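Local coordinates for nitrate transport protein (Parabacteroides distasonis, PDB 3HN0) that probably serves as the substrate-binding component of an ABC transporter, capturing a small solute, perhaps nitrate, and delivering it to the membrane permease, at residues G14-E25 with T217-F227; W83-T92 with D161-N171. All coordinates share one frame; numbering follows the deposited sequence. Where two conformers were deposited one is given.

Contact 1: residues G14-E25 with T217-F227; sequences GPSVIAFADWLE and TIHSLEEHGIF
Ala21 and Leu221 meet at the heart of a crossing helix pair. The short axes of helices 21-25 and 217-223 come within 9.3 Å and cross at 58°. The second helix ends in a Schellman motif at Gly225, and the chain after it sets Ile226 and Phe227 against the first segment. The tight part is apolar. Ala21 CB rests 3.6 Å from both Thr217 CG2 and Leu221 CD2. The Leu221 and Ile18 side chains cross at about a right angle, with Leu221 CD1 4.0 Å from Ile18 CG1. Val17 CG1 lies between its own backbone N and carbonyl carbon (chi1 67°), which brings it 3.6 Å from Ile226 CG2 and 3.5 Å from Phe227 CE2. Gly14 O approaches the edge of that ring. With an alanine in place of Leu221, Ala21 CB and Ile18 CG1 would probably border a gap. Leu232 backs Ile18 and Phe227 from outside the pair.

The solvent side is looser and polar. Ser220 OG donates to Glu25 OE1, but the modelled 2.4 Å is doubtfully short. One water joins Ala21 O to Ser220 OG, and another joins Glu25 O to His224 NE2. Leu24 CB lies over one face of the exposed His224 ring. Glu25 OE1 sits at the ring edge. The ring's rotation is fixed by His224 ND1, which donates in the ring plane to Ser220 O at 2.9 Å.

Contact 2: residues W83-T92 with D161-N171; sequences WGTLYLVEKT and DSSLRITADLN
Tyr87 offers one ring face to Asn171, whose ND2 lies 3.6 Å above the ring plane, toward the rim. The amide and ring planes are 73° apart. Asp169 CG and Ile166 CG2 approach the ring obliquely, and Tyr87 OH bonds to Arg239 O. Asn171 OD1 accepts from Leu86 N in the carbonyl plane, on a lone pair, and from Thr85 N above that plane. Asn171 ND2 donates to Asp169 OD1, which also takes Asn171 N in an Asx turn.

Beyond the Asn171 site, strands 87-90 and 165-169 pair antiparallel. At a classic beta bulge, Leu88 O takes Thr167 N at 2.8 Å and, weakly, Ala168 N at 3.5 Å. Val89 and Ile166 share a face turned to helix 153-160. Glu90 lies on the other face, and the Thr167 side chain crosses it at about a right angle. In the conformer given, Glu90 OE2 accepts from Thr167 OG1 at 2.6 Å and OE1 forms a salt bridge to Arg146; a second conformer makes this less certain. Lys91, bent at chi3 (66°), brings NZ to the syn lone pair of Asp161 OD2 at 2.6 Å. Two backbone N-H groups and Asp169 fix the buried Asn171 amide, and Asp161 probably balances the Lys91 charge.

The contacts probably lie in different lobes, as in other two-lobed substrate-binding proteins. Contact 1 packs beside the seven-stranded sheet. Contact 2 joins two strands of the three-stranded antiparallel sheet. Their centres lie 23 Å apart and their nearest atoms about 5 Å, without touching. Both segments of contact 2 fall between those of contact 1 in sequence. Residues 83-86 follow a strand of the larger sheet, so the Asn171 end of contact 2 probably lies near the junction of the lobes. Cys240 bridges the regions: Ile18 touches it, and Trp83 and Gly84 bond to its backbone. A 1,2-ethanediol, probably from the crystallisation liquor, lies about 3 Å from the Trp83 side chain and may mark a pocket.

Contact 1: residues G14-E25 with T217-F227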
loop_
_atom_site.group_PDB
_atom_site.type_symbol
_atom_site.label_atom_id
_atom_site.label_comp_id
_atom_site.label_asym_id
_atom_site.label_seq_id
_atom_site.Cartn_x
_atom_site.Cartn_y
_atom_site.Cartn_z
ATOM N N GLY A 14 7.638 21.920 -1.000
ATOM C CA GLY A 14 6.701 20.902 -1.491
ATOM C C GLY A 14 5.830 20.386 -0.391
ATOM O O GLY A 14 5.863 20.928 0.728
ATOM N N PRO A 15 5.116 19.276 -0.632
ATOM C CA PRO A 15 4.215 18.674 0.357
ATOM C C PRO A 15 4.801 18.030 1.658
ATOM O O PRO A 15 4.111 17.891 2.680
ATOM C CB PRO A 15 3.434 17.669 -0.470
ATOM C CG PRO A 15 4.288 17.325 -1.606
ATOM C CD PRO A 15 5.143 18.509 -1.906
ATOM N N SER A 16 6.098 17.702 1.656
ATOM C CA SER A 16 6.715 17.211 2.863
ATOM C C SER A 16 6.677 18.248 3.991
ATOM O O SER A 16 6.662 17.856 5.131
ATOM C CB SER A 16 8.164 16.835 2.606
ATOM O OG SER A 16 8.862 18.019 2.349
ATOM N N VAL A 17 6.594 19.558 3.665
ATOM C CA VAL A 17 6.549 20.601 4.724
ATOM C C VAL A 17 5.264 20.422 5.529
ATOM O O VAL A 17 5.230 20.718 6.741
ATOM C CB VAL A 17 6.670 22.012 4.196
ATOM C CG1 VAL A 17 5.443 22.423 3.339
ATOM C CG2 VAL A 17 6.932 23.003 5.343
ATOM N N ILE A 18 4.230 19.833 4.903
ATOM C CA ILE A 18 3.006 19.598 5.647
ATOM C C ILE A 18 3.215 18.661 6.847
ATOM O O ILE A 18 2.678 18.886 7.937
ATOM C CB ILE A 18 1.861 19.051 4.720
ATOM C CG1 ILE A 18 1.567 20.060 3.617
ATOM C CG2 ILE A 18 0.586 18.734 5.582
ATOM C CD1 ILE A 18 0.620 19.523 2.460
ATOM N N ALA A 19 4.038 17.633 6.677
ATOM C CA ALA A 19 4.349 16.732 7.762
ATOM C C ALA A 19 5.062 17.406 8.917
ATOM O O ALA A 19 4.947 16.979 10.051
ATOM C CB ALA A 19 5.225 15.564 7.218
ATOM N N PHE A 20 5.841 18.427 8.578
ATOM C CA PHE A 20 6.649 19.178 9.516
ATOM C C PHE A 20 5.968 20.461 9.993
ATOM O O PHE A 20 6.552 21.223 10.758
ATOM C CB PHE A 20 7.997 19.494 8.832
ATOM C CG PHE A 20 8.884 18.309 8.669
ATOM C CD1 PHE A 20 8.789 17.501 7.573
ATOM C CD2 PHE A 20 9.848 18.001 9.641
ATOM C CE1 PHE A 20 9.596 16.411 7.440
ATOM C CE2 PHE A 20 10.667 16.903 9.513
ATOM C CZ PHE A 20 10.539 16.105 8.426
ATOM N N ALA A 21 4.717 20.704 9.569
ATOM C CA ALA A 21 4.057 21.983 9.826
ATOM C C ALA A 21 4.051 22.349 11.290
ATOM O O ALA A 21 4.273 23.513 11.639
ATOM C CB ALA A 21 2.610 21.995 9.256
ATOM N N ASP A 22 3.759 21.380 12.153
ATOM C CA ASP A 22 3.636 21.695 13.550
ATOM C C ASP A 22 5.007 22.073 14.159
ATOM O O ASP A 22 5.048 22.673 15.199
ATOM C CB ASP A 22 3.005 20.601 14.374
ATOM C CG ASP A 22 2.604 21.092 15.768
ATOM O OD1 ASP A 22 1.849 22.076 15.844
ATOM O OD2 ASP A 22 3.034 20.512 16.780
ATOM N N TRP A 23 6.095 21.724 13.499
ATOM C CA TRP A 23 7.427 22.156 13.983
ATOM C C TRP A 23 7.721 23.616 13.677
ATOM O O TRP A 23 8.566 24.247 14.319
ATOM C CB TRP A 23 8.514 21.297 13.379
ATOM C CG TRP A 23 8.587 19.845 13.883
ATOM C CD1 TRP A 23 7.668 19.182 14.656
ATOM C CD2 TRP A 23 9.632 18.918 13.627
ATOM N NE1 TRP A 23 8.093 17.876 14.879
ATOM C CE2 TRP A 23 9.291 17.697 14.259
ATOM C CE3 TRP A 23 10.803 18.968 12.883
ATOM C CZ2 TRP A 23 10.090 16.574 14.165
ATOM C CZ3 TRP A 23 11.593 17.865 12.815
ATOM C CH2 TRP A 23 11.233 16.680 13.468
ATOM N N LEU A 24 7.028 24.171 12.689
ATOM C CA LEU A 24 7.095 25.613 12.445
ATOM C C LEU A 24 6.249 26.318 13.443
ATOM O O LEU A 24 6.651 27.336 14.019
ATOM C CB LEU A 24 6.614 25.956 11.020
ATOM C CG LEU A 24 7.573 25.550 9.927
ATOM C CD1 LEU A 24 6.898 25.678 8.551
ATOM C CD2 LEU A 24 8.807 26.454 9.999
ATOM N N GLU A 25 5.059 25.778 13.668
ATOM C CA GLU A 25 4.129 26.358 14.618
ATOM C C GLU A 25 4.690 26.328 16.037
ATOM O O GLU A 25 4.644 27.330 16.728
ATOM C CB GLU A 25 2.778 25.622 14.558
ATOM C CG GLU A 25 1.676 26.207 15.485
ATOM C CD GLU A 25 1.130 27.576 15.037
ATOM O OE1 GLU A 25 1.359 28.004 13.877
ATOM O OE2 GLU A 25 0.453 28.239 15.864
ATOM N N THR A 217 -3.649 22.788 10.588
ATOM C CA THR A 217 -2.341 22.603 9.924
ATOM C C THR A 217 -2.231 23.588 8.756
ATOM O O THR A 217 -1.253 24.311 8.640
ATOM C CB THR A 217 -2.171 21.155 9.487
ATOM O OG1 THR A 217 -2.233 20.300 10.638
ATOM C CG2 THR A 217 -0.828 20.920 8.710
ATOM N N ILE A 218 -3.272 23.629 7.915
ATOM C CA ILE A 218 -3.299 24.521 6.797
ATOM C C ILE A 218 -3.195 25.976 7.244
ATOM O O ILE A 218 -2.429 26.763 6.689
ATOM C CB ILE A 218 -4.574 24.296 5.937
ATOM C CG1 ILE A 218 -4.498 22.915 5.244
ATOM C CG2 ILE A 218 -4.738 25.430 4.895
ATOM C CD1 ILE A 218 -5.805 22.375 4.692
ATOM N N HIS A 219 -3.992 26.325 8.252
ATOM C CA HIS A 219 -4.001 27.647 8.823
ATOM C C HIS A 219 -2.597 28.051 9.231
ATOM O O HIS A 219 -2.155 29.154 8.937
ATOM C CB HIS A 219 -4.947 27.672 10.041
ATOM C CG HIS A 219 -5.212 29.041 10.570
ATOM N ND1 HIS A 219 -6.116 29.893 9.974
ATOM C CD2 HIS A 219 -4.718 29.700 11.643
ATOM C CE1 HIS A 219 -6.149 31.029 10.642
ATOM N NE2 HIS A 219 -5.307 30.942 11.654
ATOM N N SER A 220 -1.904 27.161 9.928
ATOM C CA SER A 220 -0.539 27.475 10.372
ATOM C C SER A 220 0.432 27.633 9.212
ATOM O O SER A 220 1.251 28.540 9.198
ATOM C CB SER A 220 -0.017 26.440 11.371
ATOM O OG SER A 220 1.241 26.857 11.818
ATOM N N LEU A 221 0.349 26.758 8.212
ATOM C CA LEU A 221 1.191 26.898 7.048
ATOM C C LEU A 221 0.964 28.224 6.322
ATOM O O LEU A 221 1.902 28.846 5.859
ATOM C CB LEU A 221 0.999 25.725 6.097
ATOM C CG LEU A 221 1.553 24.381 6.620
ATOM C CD1 LEU A 221 0.763 23.307 5.887
ATOM C CD2 LEU A 221 3.104 24.221 6.414
ATOM N N GLU A 222 -0.296 28.634 6.254
ATOM C CA GLU A 222 -0.645 29.903 5.609
ATOM C C GLU A 222 -0.073 31.076 6.408
ATOM O O GLU A 222 0.558 31.952 5.824
ATOM C CB GLU A 222 -2.139 30.023 5.471
ATOM C CG GLU A 222 -2.691 29.144 4.366
ATOM C CD GLU A 222 -4.210 29.031 4.373
ATOM O OE1 GLU A 222 -4.871 29.502 5.333
ATOM O OE2 GLU A 222 -4.759 28.456 3.406
ATOM N N GLU A 223 -0.252 31.061 7.729
ATOM C CA GLU A 223 0.312 32.133 8.556
ATOM C C GLU A 223 1.813 32.279 8.416
ATOM O O GLU A 223 2.335 33.397 8.488
ATOM C CB GLU A 223 -0.085 31.965 10.035
ATOM C CG GLU A 223 -1.580 32.245 10.223
ATOM C CD GLU A 223 -2.030 32.244 11.663
ATOM O OE1 GLU A 223 -1.305 31.702 12.532
ATOM O OE2 GLU A 223 -3.101 32.813 11.950
ATOM N N HIS A 224 2.500 31.160 8.259
ATOM C CA HIS A 224 3.971 31.128 8.098
ATOM C C HIS A 224 4.430 31.361 6.677
ATOM O O HIS A 224 5.623 31.271 6.402
ATOM C CB HIS A 224 4.590 29.816 8.643
ATOM C CG HIS A 224 4.582 29.734 10.141
ATOM N ND1 HIS A 224 3.471 29.345 10.853
ATOM C CD2 HIS A 224 5.547 29.997 11.057
ATOM C CE1 HIS A 224 3.742 29.401 12.153
ATOM N NE2 HIS A 224 4.996 29.794 12.302
ATOM N N GLY A 225 3.498 31.671 5.784
ATOM C CA GLY A 225 3.780 31.963 4.377
ATOM C C GLY A 225 4.288 30.810 3.510
ATOM O O GLY A 225 4.922 31.042 2.482
ATOM N N ILE A 226 4.007 29.569 3.898
ATOM C CA ILE A 226 4.563 28.438 3.216
ATOM C C ILE A 226 3.734 28.185 1.972
ATOM O O ILE A 226 4.265 27.860 0.924
ATOM C CB ILE A 226 4.570 27.165 4.113
ATOM C CG1 ILE A 226 5.278 27.419 5.474
ATOM C CG2 ILE A 226 5.193 25.974 3.365
ATOM C CD1 ILE A 226 6.641 27.936 5.308
ATOM N N PHE A 227 2.413 28.289 2.104
ATOM C CA PHE A 227 1.520 28.171 0.954
ATOM C C PHE A 227 0.573 29.355 0.949
ATOM O O PHE A 227 0.275 29.958 1.992
ATOM C CB PHE A 227 0.691 26.887 1.031
ATOM C CG PHE A 227 1.520 25.618 0.984
ATOM C CD1 PHE A 227 2.119 25.230 -0.180
ATOM C CD2 PHE A 227 1.707 24.863 2.129
ATOM C CE1 PHE A 227 2.919 24.060 -0.210
ATOM C CE2 PHE A 227 2.469 23.683 2.120
ATOM C CZ PHE A 227 3.073 23.298 0.934
HETATM O O HOH W 1 3.219 25.684 10.019
HETATM O O HOH W 2 4.776 29.936 15.079
#

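Contact 2: residues W83-T92 with D161-N171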
loop_
_atom_site.group_PDB
_atom_site.type_symbol
_atom_site.label_atom_id
_atom_site.label_comp_id
_atom_site.label_asym_id
_atom_site.label_seq_id
_atom_site.Cartn_x
_atom_site.Cartn_y
_atom_site.Cartn_z
ATOM N N TRP A 83 3.555 9.799 1.502
ATOM C CA TRP A 83 3.370 8.627 0.653
ATOM C C TRP A 83 2.496 8.909 -0.596
ATOM O O TRP A 83 2.308 8.050 -1.441
ATOM C CB TRP A 83 2.784 7.468 1.500
ATOM C CG TRP A 83 3.739 7.129 2.625
ATOM C CD1 TRP A 83 3.809 7.736 3.836
ATOM C CD2 TRP A 83 4.850 6.213 2.561
ATOM N NE1 TRP A 83 4.865 7.250 4.562
ATOM C CE2 TRP A 83 5.507 6.277 3.821
ATOM C CE3 TRP A 83 5.317 5.306 1.595
ATOM C CZ2 TRP A 83 6.613 5.530 4.118
ATOM C CZ3 TRP A 83 6.421 4.522 1.905
ATOM C CH2 TRP A 83 7.080 4.658 3.166
ATOM N N GLY A 84 1.957 10.107 -0.691
ATOM C CA GLY A 84 1.051 10.491 -1.786
ATOM C C GLY A 84 1.639 11.671 -2.535
ATOM O O GLY A 84 1.459 12.825 -2.158
ATOM N N THR A 85 2.412 11.408 -3.581
ATOM C CA THR A 85 3.043 12.494 -4.276
ATOM C C THR A 85 2.655 12.693 -5.722
ATOM O O THR A 85 2.894 13.772 -6.268
ATOM C CB THR A 85 4.594 12.409 -4.168
ATOM O OG1 THR A 85 5.066 11.316 -4.905
ATOM C CG2 THR A 85 5.025 12.220 -2.754
ATOM N N LEU A 86 2.098 11.669 -6.366
ATOM C CA LEU A 86 1.866 11.775 -7.796
ATOM C C LEU A 86 0.494 11.239 -8.192
ATOM O O LEU A 86 0.123 10.102 -7.894
ATOM C CB LEU A 86 2.992 11.076 -8.554
ATOM C CG LEU A 86 3.133 11.525 -9.999
ATOM C CD1 LEU A 86 3.616 13.027 -10.048
ATOM C CD2 LEU A 86 4.066 10.581 -10.740
ATOM N N TYR A 87 -0.263 12.115 -8.867
ATOM C CA TYR A 87 -1.560 11.772 -9.365
ATOM C C TYR A 87 -1.743 12.135 -10.820
ATOM O O TYR A 87 -1.161 13.089 -11.302
ATOM C CB TYR A 87 -2.627 12.467 -8.515
ATOM C CG TYR A 87 -2.711 11.968 -7.120
ATOM C CD1 TYR A 87 -1.850 12.472 -6.127
ATOM C CD2 TYR A 87 -3.640 10.979 -6.749
ATOM C CE1 TYR A 87 -1.902 12.007 -4.811
ATOM C CE2 TYR A 87 -3.670 10.513 -5.427
ATOM C CZ TYR A 87 -2.816 11.038 -4.472
ATOM O OH TYR A 87 -2.870 10.586 -3.166
ATOM N N LEU A 88 -2.516 11.344 -11.559
ATOM C CA LEU A 88 -2.820 11.667 -12.948
ATOM C C LEU A 88 -4.124 12.433 -13.010
ATOM O O LEU A 88 -5.129 11.983 -12.443
ATOM C CB LEU A 88 -2.993 10.373 -13.733
ATOM C CG LEU A 88 -3.350 10.417 -15.219
ATOM C CD1 LEU A 88 -2.266 11.114 -16.024
ATOM C CD2 LEU A 88 -3.578 8.962 -15.660
ATOM N N VAL A 89 -4.139 13.539 -13.745
ATOM C CA VAL A 89 -5.344 14.325 -13.951
ATOM C C VAL A 89 -5.645 14.420 -15.450
ATOM O O VAL A 89 -4.738 14.447 -16.273
ATOM C CB VAL A 89 -5.213 15.742 -13.344
ATOM C CG1 VAL A 89 -5.057 15.654 -11.832
ATOM C CG2 VAL A 89 -4.004 16.547 -13.957
ATOM N N GLU A 90 -6.924 14.450 -15.776
ATOM C CA GLU A 90 -7.357 14.536 -17.154
ATOM C C GLU A 90 -8.576 15.437 -17.235
ATOM O O GLU A 90 -9.409 15.463 -16.313
ATOM C CB GLU A 90 -7.651 13.133 -17.738
ATOM C CG GLU A 90 -6.616 12.064 -17.377
ATOM C CD GLU A 90 -6.794 10.752 -18.135
ATOM O OE1 GLU A 90 -6.798 10.786 -19.390
ATOM O OE2 GLU A 90 -6.898 9.685 -17.476
ATOM N N LYS A 91 -8.662 16.165 -18.341
ATOM C CA LYS A 91 -9.828 16.970 -18.657
ATOM C C LYS A 91 -10.792 16.153 -19.481
ATOM O O LYS A 91 -10.371 15.297 -20.251
ATOM C CB LYS A 91 -9.428 18.197 -19.463
ATOM C CG LYS A 91 -8.833 19.262 -18.613
ATOM C CD LYS A 91 -8.452 20.521 -19.381
ATOM C CE LYS A 91 -9.662 21.256 -19.964
ATOM N NZ LYS A 91 -9.684 22.704 -19.629
ATOM N N THR A 92 -12.084 16.436 -19.285
ATOM C CA THR A 92 -13.173 15.933 -20.130
ATOM C C THR A 92 -13.879 17.132 -20.770
ATOM O O THR A 92 -14.346 18.024 -20.050
ATOM C CB THR A 92 -14.220 15.153 -19.306
ATOM O OG1 THR A 92 -13.536 14.256 -18.429
ATOM C CG2 THR A 92 -15.177 14.363 -20.222
ATOM N N ASP A 161 -9.787 24.702 -12.602
ATOM C CA ASP A 161 -10.436 24.126 -13.746
ATOM C C ASP A 161 -11.337 23.043 -13.230
ATOM O O ASP A 161 -10.904 21.899 -12.976
ATOM C CB ASP A 161 -9.427 23.532 -14.734
ATOM C CG ASP A 161 -10.094 23.079 -16.027
ATOM O OD1 ASP A 161 -11.323 22.804 -16.023
ATOM O OD2 ASP A 161 -9.394 23.014 -17.054
ATOM N N SER A 162 -12.610 23.387 -13.096
ATOM C CA SER A 162 -13.537 22.469 -12.479
ATOM C C SER A 162 -13.945 21.285 -13.328
ATOM O O SER A 162 -14.657 20.427 -12.810
ATOM C CB SER A 162 -14.775 23.221 -11.970
ATOM O OG SER A 162 -15.584 23.568 -13.055
ATOM N N SER A 163 -13.521 21.275 -14.603
ATOM C CA SER A 163 -13.601 20.126 -15.507
ATOM C C SER A 163 -12.560 19.017 -15.190
ATOM O O SER A 163 -12.809 17.852 -15.442
ATOM C CB SER A 163 -13.499 20.573 -16.980
ATOM O OG SER A 163 -12.175 20.664 -17.519
ATOM N N LEU A 164 -11.449 19.398 -14.567
ATOM C CA LEU A 164 -10.302 18.523 -14.385
ATOM C C LEU A 164 -10.672 17.500 -13.319
ATOM O O LEU A 164 -11.324 17.845 -12.347
ATOM C CB LEU A 164 -9.077 19.342 -13.917
ATOM C CG LEU A 164 -7.744 18.656 -13.996
ATOM C CD1 LEU A 164 -7.310 18.384 -15.489
ATOM C CD2 LEU A 164 -6.705 19.511 -13.191
ATOM N N ARG A 165 -10.237 16.259 -13.511
ATOM C CA ARG A 165 -10.444 15.188 -12.557
ATOM C C ARG A 165 -9.165 14.387 -12.340
ATOM O O ARG A 165 -8.413 14.175 -13.270
ATOM C CB ARG A 165 -11.547 14.238 -13.050
ATOM C CG ARG A 165 -12.926 14.884 -13.170
ATOM C CD ARG A 165 -13.606 15.056 -11.796
ATOM N NE ARG A 165 -14.960 15.628 -11.913
ATOM C CZ ARG A 165 -15.230 16.932 -11.969
ATOM N NH1 ARG A 165 -14.236 17.821 -11.926
ATOM N NH2 ARG A 165 -16.495 17.359 -12.087
ATOM N N ILE A 166 -8.987 13.883 -11.122
ATOM C CA ILE A 166 -7.968 12.854 -10.848
ATOM C C ILE A 166 -8.515 11.536 -11.429
ATOM O O ILE A 166 -9.645 11.164 -11.140
ATOM C CB ILE A 166 -7.716 12.702 -9.388
ATOM C CG1 ILE A 166 -7.069 13.961 -8.829
ATOM C CG2 ILE A 166 -6.838 11.491 -9.142
ATOM C CD1 ILE A 166 -6.936 13.960 -7.302
ATOM N N THR A 167 -7.721 10.889 -12.275
ATOM C CA THR A 167 -8.081 9.621 -12.890
ATOM C C THR A 167 -7.233 8.452 -12.404
ATOM O O THR A 167 -7.629 7.307 -12.613
ATOM C CB THR A 167 -8.009 9.713 -14.425
ATOM O OG1 THR A 167 -6.670 9.985 -14.857
ATOM C CG2 THR A 167 -8.972 10.830 -14.932
ATOM N N ALA A 168 -6.097 8.712 -11.770
ATOM C CA ALA A 168 -5.278 7.610 -11.221
ATOM C C ALA A 168 -4.368 8.092 -10.131
ATOM O O ALA A 168 -3.933 9.259 -10.124
ATOM C CB ALA A 168 -4.446 6.966 -12.358
ATOM N N ASP A 169 -4.015 7.160 -9.250
ATOM C CA ASP A 169 -3.058 7.340 -8.189
ATOM C C ASP A 169 -1.800 6.639 -8.647
ATOM O O ASP A 169 -1.848 5.441 -8.914
ATOM C CB ASP A 169 -3.694 6.704 -6.961
ATOM C CG ASP A 169 -2.795 6.701 -5.727
ATOM O OD1 ASP A 169 -1.572 6.770 -5.863
ATOM O OD2 ASP A 169 -3.343 6.595 -4.601
ATOM N N LEU A 170 -0.706 7.374 -8.769
ATOM C CA LEU A 170 0.542 6.836 -9.327
ATOM C C LEU A 170 1.570 6.452 -8.271
ATOM O O LEU A 170 2.772 6.309 -8.563
ATOM C CB LEU A 170 1.134 7.834 -10.346
ATOM C CG LEU A 170 0.650 7.602 -11.770
ATOM C CD1 LEU A 170 -0.868 7.545 -11.830
ATOM C CD2 LEU A 170 1.233 8.673 -12.688
ATOM N N ASN A 171 1.103 6.281 -7.045
ATOM C CA ASN A 171 1.995 6.090 -5.917
ATOM C C ASN A 171 2.231 4.640 -5.474
ATOM O O ASN A 171 2.875 4.416 -4.452
ATOM C CB ASN A 171 1.534 6.911 -4.702
ATOM C CG ASN A 171 1.430 8.403 -4.999
ATOM O OD1 ASN A 171 2.422 9.049 -5.278
ATOM N ND2 ASN A 171 0.204 8.921 -5.008
HETATM O O HOH W 3 -2.093 7.567 -2.397
HETATM O O HOH W 4 -12.211 14.756 -16.442
#